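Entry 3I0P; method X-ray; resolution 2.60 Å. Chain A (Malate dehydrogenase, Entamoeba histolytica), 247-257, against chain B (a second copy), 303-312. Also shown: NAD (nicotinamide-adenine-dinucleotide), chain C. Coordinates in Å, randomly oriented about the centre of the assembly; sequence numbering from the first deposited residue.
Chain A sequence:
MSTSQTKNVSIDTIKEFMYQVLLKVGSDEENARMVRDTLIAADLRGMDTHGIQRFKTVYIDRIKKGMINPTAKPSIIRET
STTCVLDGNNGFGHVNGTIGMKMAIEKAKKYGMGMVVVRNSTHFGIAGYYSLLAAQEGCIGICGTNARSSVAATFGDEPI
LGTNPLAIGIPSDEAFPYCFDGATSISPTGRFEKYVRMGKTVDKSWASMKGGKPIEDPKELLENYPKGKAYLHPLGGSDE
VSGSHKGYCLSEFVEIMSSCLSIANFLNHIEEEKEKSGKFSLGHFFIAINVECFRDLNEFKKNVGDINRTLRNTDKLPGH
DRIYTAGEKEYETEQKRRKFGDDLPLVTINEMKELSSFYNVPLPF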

ATOM      1  N   GLY A 247      -8.351  -2.645  -1.528  1.00 21.83           N
ATOM      2  CA  GLY A 247      -7.509  -3.414  -2.447  1.00 21.42           C
ATOM      3  C   GLY A 247      -7.628  -2.880  -3.867  1.00 21.53           C
ATOM      4  O   GLY A 247      -6.624  -2.719  -4.574  1.00 21.41           O
ATOM      5  N   TYR A 248      -8.862  -2.585  -4.271  1.00 21.30           N
ATOM      6  CA  TYR A 248      -9.144  -1.993  -5.576  1.00 21.33           C
ATOM      7  C   TYR A 248      -8.396  -0.664  -5.784  1.00 21.24           C
ATOM      8  O   TYR A 248      -7.713  -0.492  -6.798  1.00 22.03           O
ATOM      9  CB  TYR A 248     -10.661  -1.854  -5.753  1.00 21.48           C
ATOM     10  CG  TYR A 248     -11.141  -0.902  -6.819  1.00 22.12           C
ATOM     11  CD1 TYR A 248     -10.572  -0.891  -8.104  1.00 22.56           C
ATOM     12  CD2 TYR A 248     -12.197  -0.021  -6.556  1.00 23.11           C
ATOM     13  CE1 TYR A 248     -11.024  -0.006  -9.085  1.00 22.62           C
ATOM     14  CE2 TYR A 248     -12.671   0.854  -7.539  1.00 23.18           C
ATOM     15  CZ  TYR A 248     -12.081   0.855  -8.796  1.00 23.47           C
ATOM     16  OH  TYR A 248     -12.540   1.728  -9.753  1.00 24.40           O
ATOM     17  N   CYS A 249      -8.492   0.257  -4.826  1.00 20.60           N
ATOM     18  CA  CYS A 249      -7.742   1.516  -4.901  1.00 20.03           C
ATOM     19  C   CYS A 249      -6.234   1.310  -4.919  1.00 19.48           C
ATOM     20  O   CYS A 249      -5.523   2.018  -5.635  1.00 19.27           O
ATOM     21  CB  CYS A 249      -8.137   2.470  -3.774  1.00 19.86           C
ATOM     22  SG  CYS A 249      -9.812   3.103  -3.968  1.00 20.62           S
ATOM     23  N   LEU A 250      -5.757   0.342  -4.139  1.00 19.01           N
ATOM     24  CA  LEU A 250      -4.325   0.029  -4.090  1.00 18.77           C
ATOM     25  C   LEU A 250      -3.825  -0.543  -5.422  1.00 18.34           C
ATOM     26  O   LEU A 250      -2.761  -0.161  -5.907  1.00 17.99           O
ATOM     27  CB  LEU A 250      -3.995  -0.901  -2.911  1.00 18.78           C
ATOM     28  CG  LEU A 250      -4.163  -0.323  -1.488  1.00 19.22           C
ATOM     29  CD1 LEU A 250      -4.032  -1.412  -0.404  1.00 17.06           C
ATOM     30  CD2 LEU A 250      -3.217   0.849  -1.196  1.00 17.93           C
ATOM     31  N   SER A 251      -4.618  -1.444  -6.001  1.00 18.09           N
ATOM     32  CA  SER A 251      -4.419  -1.951  -7.359  1.00 17.87           C
ATOM     33  C   SER A 251      -4.259  -0.793  -8.355  1.00 17.55           C
ATOM     34  O   SER A 251      -3.307  -0.765  -9.137  1.00 17.30           O
ATOM     35  CB  SER A 251      -5.598  -2.854  -7.750  1.00 18.20           C
ATOM     36  OG  SER A 251      -5.435  -3.448  -9.029  1.00 18.92           O
ATOM     37  N   GLU A 252      -5.171   0.177  -8.306  1.00 17.08           N
ATOM     38  CA  GLU A 252      -5.075   1.331  -9.200  1.00 16.73           C
ATOM     39  C   GLU A 252      -3.810   2.163  -8.951  1.00 16.72           C
ATOM     40  O   GLU A 252      -3.157   2.604  -9.910  1.00 17.02           O
ATOM     41  CB  GLU A 252      -6.322   2.212  -9.137  1.00 16.55           C
ATOM     42  CG  GLU A 252      -6.249   3.344 -10.152  1.00 16.61           C
ATOM     43  CD  GLU A 252      -7.429   4.289 -10.141  1.00 16.13           C
ATOM     44  OE1 GLU A 252      -8.443   4.040  -9.448  1.00 16.20           O
ATOM     45  OE2 GLU A 252      -7.327   5.300 -10.852  1.00 15.68           O
ATOM     46  N   PHE A 253      -3.478   2.369  -7.672  1.00 16.26           N
ATOM     47  CA  PHE A 253      -2.231   3.019  -7.273  1.00 15.57           C
ATOM     48  C   PHE A 253      -1.067   2.395  -8.027  1.00 15.67           C
ATOM     49  O   PHE A 253      -0.317   3.089  -8.718  1.00 15.75           O
ATOM     50  CB  PHE A 253      -2.030   2.909  -5.753  1.00 15.36           C
ATOM     51  CG  PHE A 253      -0.628   3.232  -5.281  1.00 14.10           C
ATOM     52  CD1 PHE A 253      -0.094   4.509  -5.434  1.00 12.47           C
ATOM     53  CD2 PHE A 253       0.150   2.256  -4.654  1.00 12.35           C
ATOM     54  CE1 PHE A 253       1.199   4.795  -4.985  1.00 11.01           C
ATOM     55  CE2 PHE A 253       1.445   2.539  -4.199  1.00  9.84           C
ATOM     56  CZ  PHE A 253       1.963   3.807  -4.363  1.00 10.27           C
ATOM     57  N   VAL A 254      -0.948   1.075  -7.927  1.00 15.67           N
ATOM     58  CA  VAL A 254       0.111   0.351  -8.615  1.00 15.62           C
ATOM     59  C   VAL A 254       0.098   0.639 -10.124  1.00 16.21           C
ATOM     60  O   VAL A 254       1.139   0.961 -10.714  1.00 16.25           O
ATOM     61  CB  VAL A 254       0.036  -1.159  -8.326  1.00 15.49           C
ATOM     62  CG1 VAL A 254       0.942  -1.935  -9.285  1.00 14.94           C
ATOM     63  CG2 VAL A 254       0.415  -1.423  -6.877  1.00 13.64           C
ATOM     64  N   GLU A 255      -1.089   0.556 -10.719  1.00 16.29           N
ATOM     65  CA  GLU A 255      -1.282   0.801 -12.140  1.00 16.82           C
ATOM     66  C   GLU A 255      -0.774   2.180 -12.576  1.00 16.91           C
ATOM     67  O   GLU A 255      -0.039   2.297 -13.569  1.00 16.90           O
ATOM     68  CB  GLU A 255      -2.768   0.664 -12.476  1.00 17.39           C
ATOM     69  CG  GLU A 255      -3.093   0.711 -13.965  1.00 18.69           C
ATOM     70  CD  GLU A 255      -2.797  -0.601 -14.667  1.00 20.61           C
ATOM     71  OE1 GLU A 255      -2.348  -0.549 -15.829  1.00 21.72           O
ATOM     72  OE2 GLU A 255      -3.004  -1.681 -14.058  1.00 20.15           O
ATOM     73  N   ILE A 256      -1.178   3.216 -11.838  1.00 16.72           N
ATOM     74  CA  ILE A 256      -0.802   4.598 -12.152  1.00 16.21           C
ATOM     75  C   ILE A 256       0.699   4.794 -12.018  1.00 16.61           C
ATOM     76  O   ILE A 256       1.331   5.363 -12.901  1.00 17.16           O
ATOM     77  CB  ILE A 256      -1.545   5.594 -11.263  1.00 16.09           C
ATOM     78  CG1 ILE A 256      -3.027   5.607 -11.629  1.00 15.14           C
ATOM     79  CG2 ILE A 256      -0.943   6.988 -11.378  1.00 15.82           C
ATOM     80  CD1 ILE A 256      -3.879   6.303 -10.605  1.00 15.62           C
ATOM     81  N   MET A 257       1.270   4.296 -10.925  1.00 16.71           N
ATOM     82  CA  MET A 257       2.715   4.365 -10.703  1.00 16.71           C
ATOM     83  C   MET A 257       3.484   3.634 -11.800  1.00 16.85           C
ATOM     84  O   MET A 257       4.580   4.047 -12.175  1.00 16.93           O
ATOM     85  CB  MET A 257       3.089   3.763  -9.333  1.00 16.78           C
ATOM     86  CG  MET A 257       2.487   4.471  -8.125  1.00 15.96           C
ATOM     87  SD  MET A 257       3.235   6.077  -7.845  1.00 15.09           S
ATOM     88  CE  MET A 257       4.644   5.642  -6.820  1.00 13.87           C
TER
ATOM     89  N   ASN B 303      -3.762  10.826 -18.434  1.00 22.37           N
ATOM     90  CA  ASN B 303      -3.589   9.388 -18.319  1.00 21.42           C
ATOM     91  C   ASN B 303      -4.347   8.816 -17.096  1.00 21.48           C
ATOM     92  O   ASN B 303      -5.042   7.800 -17.207  1.00 21.42           O
ATOM     93  CB  ASN B 303      -2.090   9.071 -18.288  1.00 20.81           C
ATOM     94  CG  ASN B 303      -1.761   7.634 -18.696  1.00 19.78           C
ATOM     95  OD1 ASN B 303      -0.614   7.340 -19.041  1.00 19.73           O
ATOM     96  ND2 ASN B 303      -2.739   6.741 -18.639  1.00 16.81           N
ATOM     97  N   VAL B 304      -4.227   9.488 -15.947  1.00 21.48           N
ATOM     98  CA  VAL B 304      -4.934   9.099 -14.718  1.00 21.18           C
ATOM     99  C   VAL B 304      -6.452   9.120 -14.925  1.00 21.74           C
ATOM    100  O   VAL B 304      -7.159   8.156 -14.584  1.00 21.59           O
ATOM    101  CB  VAL B 304      -4.517  10.002 -13.520  1.00 21.20           C
ATOM    102  CG1 VAL B 304      -5.473   9.855 -12.336  1.00 20.02           C
ATOM    103  CG2 VAL B 304      -3.075   9.708 -13.101  1.00 20.35           C
ATOM    104  N   GLY B 305      -6.942  10.215 -15.506  1.00 22.17           N
ATOM    105  CA  GLY B 305      -8.347  10.331 -15.892  1.00 22.71           C
ATOM    106  C   GLY B 305      -8.792   9.200 -16.802  1.00 23.14           C
ATOM    107  O   GLY B 305      -9.833   8.588 -16.567  1.00 23.38           O
ATOM    108  N   ASP B 306      -8.000   8.920 -17.838  1.00 23.42           N
ATOM    109  CA  ASP B 306      -8.280   7.801 -18.729  1.00 23.86           C
ATOM    110  C   ASP B 306      -8.422   6.478 -17.972  1.00 24.02           C
ATOM    111  O   ASP B 306      -9.305   5.673 -18.302  1.00 24.15           O
ATOM    112  CB  ASP B 306      -7.195   7.666 -19.802  1.00 24.39           C
ATOM    113  CG  ASP B 306      -7.357   8.655 -20.940  1.00 25.17           C
ATOM    114  OD1 ASP B 306      -8.472   9.188 -21.129  1.00 25.39           O
ATOM    115  OD2 ASP B 306      -6.355   8.890 -21.655  1.00 25.91           O
ATOM    116  N   ILE B 307      -7.559   6.250 -16.978  1.00 23.74           N
ATOM    117  CA  ILE B 307      -7.656   5.044 -16.145  1.00 23.75           C
ATOM    118  C   ILE B 307      -8.997   5.030 -15.398  1.00 24.30           C
ATOM    119  O   ILE B 307      -9.739   4.049 -15.472  1.00 24.56           O
ATOM    120  CB  ILE B 307      -6.407   4.866 -15.202  1.00 23.81           C
ATOM    121  CG1 ILE B 307      -5.220   4.285 -15.986  1.00 22.87           C
ATOM    122  CG2 ILE B 307      -6.710   3.973 -13.993  1.00 22.83           C
ATOM    123  CD1 ILE B 307      -3.854   4.691 -15.451  1.00 21.56           C
ATOM    124  N   ASN B 308      -9.312   6.135 -14.722  1.00 24.71           N
ATOM    125  CA  ASN B 308     -10.581   6.307 -14.015  1.00 25.01           C
ATOM    126  C   ASN B 308     -11.797   6.133 -14.916  1.00 25.66           C
ATOM    127  O   ASN B 308     -12.750   5.414 -14.565  1.00 25.90           O
ATOM    128  CB  ASN B 308     -10.635   7.677 -13.330  1.00 24.92           C
ATOM    129  CG  ASN B 308      -9.762   7.748 -12.084  1.00 24.44           C
ATOM    130  OD1 ASN B 308      -9.374   6.725 -11.532  1.00 25.12           O
ATOM    131  ND2 ASN B 308      -9.463   8.956 -11.632  1.00 22.24           N
ATOM    132  N   ARG B 309     -11.761   6.777 -16.082  1.00 26.22           N
ATOM    133  CA  ARG B 309     -12.878   6.703 -17.021  1.00 26.95           C
ATOM    134  C   ARG B 309     -13.097   5.293 -17.547  1.00 27.40           C
ATOM    135  O   ARG B 309     -14.240   4.845 -17.664  1.00 27.76           O
ATOM    136  CB  ARG B 309     -12.698   7.681 -18.162  1.00 26.87           C
ATOM    137  CG  ARG B 309     -12.931   9.103 -17.724  1.00 27.90           C
ATOM    138  CD  ARG B 309     -12.687  10.073 -18.847  1.00 28.54           C
ATOM    139  NE  ARG B 309     -11.918  11.204 -18.359  1.00 29.31           N
ATOM    140  CZ  ARG B 309     -10.651  11.430 -18.674  1.00 30.37           C
ATOM    141  NH1 ARG B 309     -10.006  10.614 -19.490  1.00 30.33           N
ATOM    142  NH2 ARG B 309     -10.027  12.482 -18.180  1.00 31.15           N
ATOM    143  N   THR B 310     -11.998   4.596 -17.840  1.00 27.85           N
ATOM    144  CA  THR B 310     -12.048   3.206 -18.275  1.00 27.97           C
ATOM    145  C   THR B 310     -12.653   2.344 -17.186  1.00 28.44           C
ATOM    146  O   THR B 310     -13.527   1.525 -17.456  1.00 28.19           O
ATOM    147  CB  THR B 310     -10.647   2.682 -18.642  1.00 27.77           C
ATOM    148  OG1 THR B 310     -10.107   3.497 -19.679  1.00 27.05           O
ATOM    149  CG2 THR B 310     -10.703   1.231 -19.121  1.00 27.05           C
ATOM    150  N   LEU B 311     -12.181   2.547 -15.960  1.00 29.54           N
ATOM    151  CA  LEU B 311     -12.645   1.769 -14.812  1.00 30.66           C
ATOM    152  C   LEU B 311     -14.159   1.902 -14.621  1.00 31.43           C
ATOM    153  O   LEU B 311     -14.865   0.890 -14.524  1.00 31.31           O
ATOM    154  CB  LEU B 311     -11.884   2.163 -13.537  1.00 30.60           C
ATOM    155  CG  LEU B 311     -10.433   1.674 -13.367  1.00 30.39           C
ATOM    156  CD1 LEU B 311      -9.802   2.329 -12.144  1.00 29.57           C
ATOM    157  CD2 LEU B 311     -10.336   0.148 -13.273  1.00 29.07           C
ATOM    158  N   ARG B 312     -14.646   3.145 -14.606  1.00 32.40           N
ATOM    159  CA  ARG B 312     -16.078   3.430 -14.424  1.00 33.50           C
ATOM    160  C   ARG B 312     -16.964   2.923 -15.568  1.00 34.54           C
ATOM    161  O   ARG B 312     -18.152   2.647 -15.357  1.00 34.81           O
ATOM    162  CB  ARG B 312     -16.302   4.926 -14.197  1.00 33.26           C
ATOM    163  CG  ARG B 312     -15.832   5.395 -12.841  1.00 33.08           C
ATOM    164  CD  ARG B 312     -16.232   6.813 -12.591  1.00 31.62           C
ATOM    165  NE  ARG B 312     -15.232   7.757 -13.071  1.00 30.93           N
ATOM    166  CZ  ARG B 312     -14.401   8.432 -12.286  1.00 30.22           C
ATOM    167  NH1 ARG B 312     -13.541   9.279 -12.810  1.00 30.27           N
ATOM    168  NH2 ARG B 312     -14.429   8.272 -10.976  1.00 30.61           N
TER
HETATM  169  PA  NAD C 401     -13.094   3.875   4.106  1.00 21.42           P
HETATM  170  O1A NAD C 401     -14.208   4.868   4.333  1.00 22.92           O
HETATM  171  O2A NAD C 401     -13.388   2.420   4.289  1.00 22.83           O
HETATM  172  O5B NAD C 401     -12.562   4.132   2.610  1.00 23.53           O
HETATM  173  C5B NAD C 401     -12.234   5.467   2.184  1.00 23.70           C
HETATM  174  C4B NAD C 401     -11.427   5.484   0.879  1.00 24.76           C
HETATM  175  O4B NAD C 401     -11.883   4.487  -0.046  1.00 26.17           O
HETATM  176  C3B NAD C 401     -11.557   6.797   0.136  1.00 24.91           C
HETATM  177  O3B NAD C 401     -10.337   7.033  -0.587  1.00 24.87           O
HETATM  178  C2B NAD C 401     -12.697   6.555  -0.830  1.00 25.60           C
HETATM  179  O2B NAD C 401     -12.604   7.399  -1.977  1.00 26.47           O
HETATM  180  C1B NAD C 401     -12.471   5.104  -1.202  1.00 26.99           C
HETATM  181  N9A NAD C 401     -13.701   4.359  -1.604  1.00 28.08           N
HETATM  182  C8A NAD C 401     -14.778   4.104  -0.846  1.00 27.82           C
HETATM  183  N7A NAD C 401     -15.649   3.375  -1.577  1.00 28.28           N
HETATM  184  C5A NAD C 401     -15.103   3.166  -2.798  1.00 28.79           C
HETATM  185  C6A NAD C 401     -15.514   2.499  -3.957  1.00 29.03           C
HETATM  186  N6A NAD C 401     -16.716   1.875  -4.019  1.00 29.09           N
HETATM  187  N1A NAD C 401     -14.706   2.483  -5.044  1.00 28.84           N
HETATM  188  C2A NAD C 401     -13.515   3.096  -5.020  1.00 28.63           C
HETATM  189  N3A NAD C 401     -13.095   3.737  -3.921  1.00 29.25           N
HETATM  190  C4A NAD C 401     -13.871   3.788  -2.802  1.00 28.66           C
HETATM  191  O3  NAD C 401     -11.773   4.278   4.965  1.00 23.10           O
HETATM  192  PN  NAD C 401     -11.551   4.222   6.577  1.00 21.48           P
HETATM  193  O1N NAD C 401     -10.486   3.186   6.844  1.00 22.40           O
HETATM  194  O2N NAD C 401     -12.879   4.157   7.292  1.00 22.63           O
HETATM  195  O5D NAD C 401     -10.919   5.655   6.916  1.00 21.69           O
HETATM  196  C5D NAD C 401     -11.748   6.814   7.050  1.00 21.66           C
HETATM  197  C4D NAD C 401     -10.922   8.005   7.529  1.00 20.44           C
HETATM  198  O4D NAD C 401     -10.392   7.755   8.834  1.00 21.02           O
HETATM  199  C3D NAD C 401      -9.727   8.279   6.626  1.00 19.71           C
HETATM  200  O3D NAD C 401      -9.804   9.647   6.198  1.00 18.42           O
HETATM  201  C2D NAD C 401      -8.493   7.990   7.481  1.00 18.98           C
HETATM  202  O2D NAD C 401      -7.365   8.855   7.261  1.00 18.97           O
HETATM  203  C1D NAD C 401      -9.033   8.204   8.877  1.00 19.70           C
HETATM  204  N1N NAD C 401      -8.237   7.509   9.886  1.00 20.08           N
HETATM  205  C2N NAD C 401      -7.370   8.234  10.626  1.00 19.86           C
HETATM  206  C3N NAD C 401      -6.588   7.612  11.604  1.00 20.20           C
HETATM  207  C7N NAD C 401      -5.615   8.401  12.436  1.00 20.23           C
HETATM  208  O7N NAD C 401      -4.954   7.817  13.284  1.00 20.91           O
HETATM  209  N7N NAD C 401      -5.497   9.711  12.234  1.00 18.39           N
HETATM  210  C4N NAD C 401      -6.717   6.235  11.803  1.00 20.56           C
HETATM  211  C5N NAD C 401      -7.616   5.507  11.017  1.00 20.81           C
HETATM  212  C6N NAD C 401      -8.374   6.177  10.056  1.00 19.98           C

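The contact between these two helices, drawn from two copies of malate dehydrogenase, is a small, largely apolar side-chain packing with one buried polar pair set into it. It illustrates a general principle: when two helices lie too far apart for their backbones to meet, the interface is written by the side chains that recur every three or four residues along the facing sides. Here the axes come no closer than 10.8 Å, and their N-to-C directions make an angle of 142°, so the chains run roughly antiparallel. Each backbone spends its hydrogen bonds within its own helix, in the usual i to i+4 pattern, and the closest CA atoms, those of A:Ile256 and B:Val304, are still 6.6 Å apart.

The facing residues follow from that periodicity. Chain A offers A:Tyr248, A:Glu252, A:Glu255 and A:Ile256; chain B offers B:Val304, B:Ile307, B:Asn308 and B:Leu311. Because the directions oppose, the later residues of one stretch meet the earlier ones of the other. At one end, A:Ile256 CG2 lies 3.9 Å from B:Val304 CG2, while A:Ile256 CG1 is 4.0 Å from B:Ile307 CD1. These are ordinary van der Waals distances, and the gain comes from removing aliphatic surface from water. B:Ile307 also reaches the aliphatic part of an acidic side chain, its CD1 lying 4.3 Å from A:Glu255 CG; the carboxylate of A:Glu255 is hydrogen-bonded elsewhere in the structure.

At the other end, B:Leu311 CD1 approaches A:Tyr248 CE1 at 4.0 Å and A:Tyr248 OH at 3.7 Å, meeting the ring obliquely. The same ring serves the cofactor, with A:Tyr248 CE2 3.5 Å from NAD C2A, so one aromatic side chain touches both the partner subunit and the adenine.

Between these apolar ends sits A:Glu252, extended with chi1 and chi2 both t and its CA-to-CB bond pointing toward chain B. Its OE1 lies 3.5 Å from B:Leu311 CD1, and its OE2 lies 3.5 Å from B:Ile307 CG2 and only 2.6 Å from B:Asn308 OD1. Two oxygens this close suggest that the acid carries a proton, though the geometry does not settle the point. The amide nitrogen of B:Asn308, ND2, is hydrogen-bonded elsewhere.

The whole arrangement buries 340 Å², summed over both sides. Modest as that is, it shows how hydrophobic contacts can flank a polar group in a buried setting.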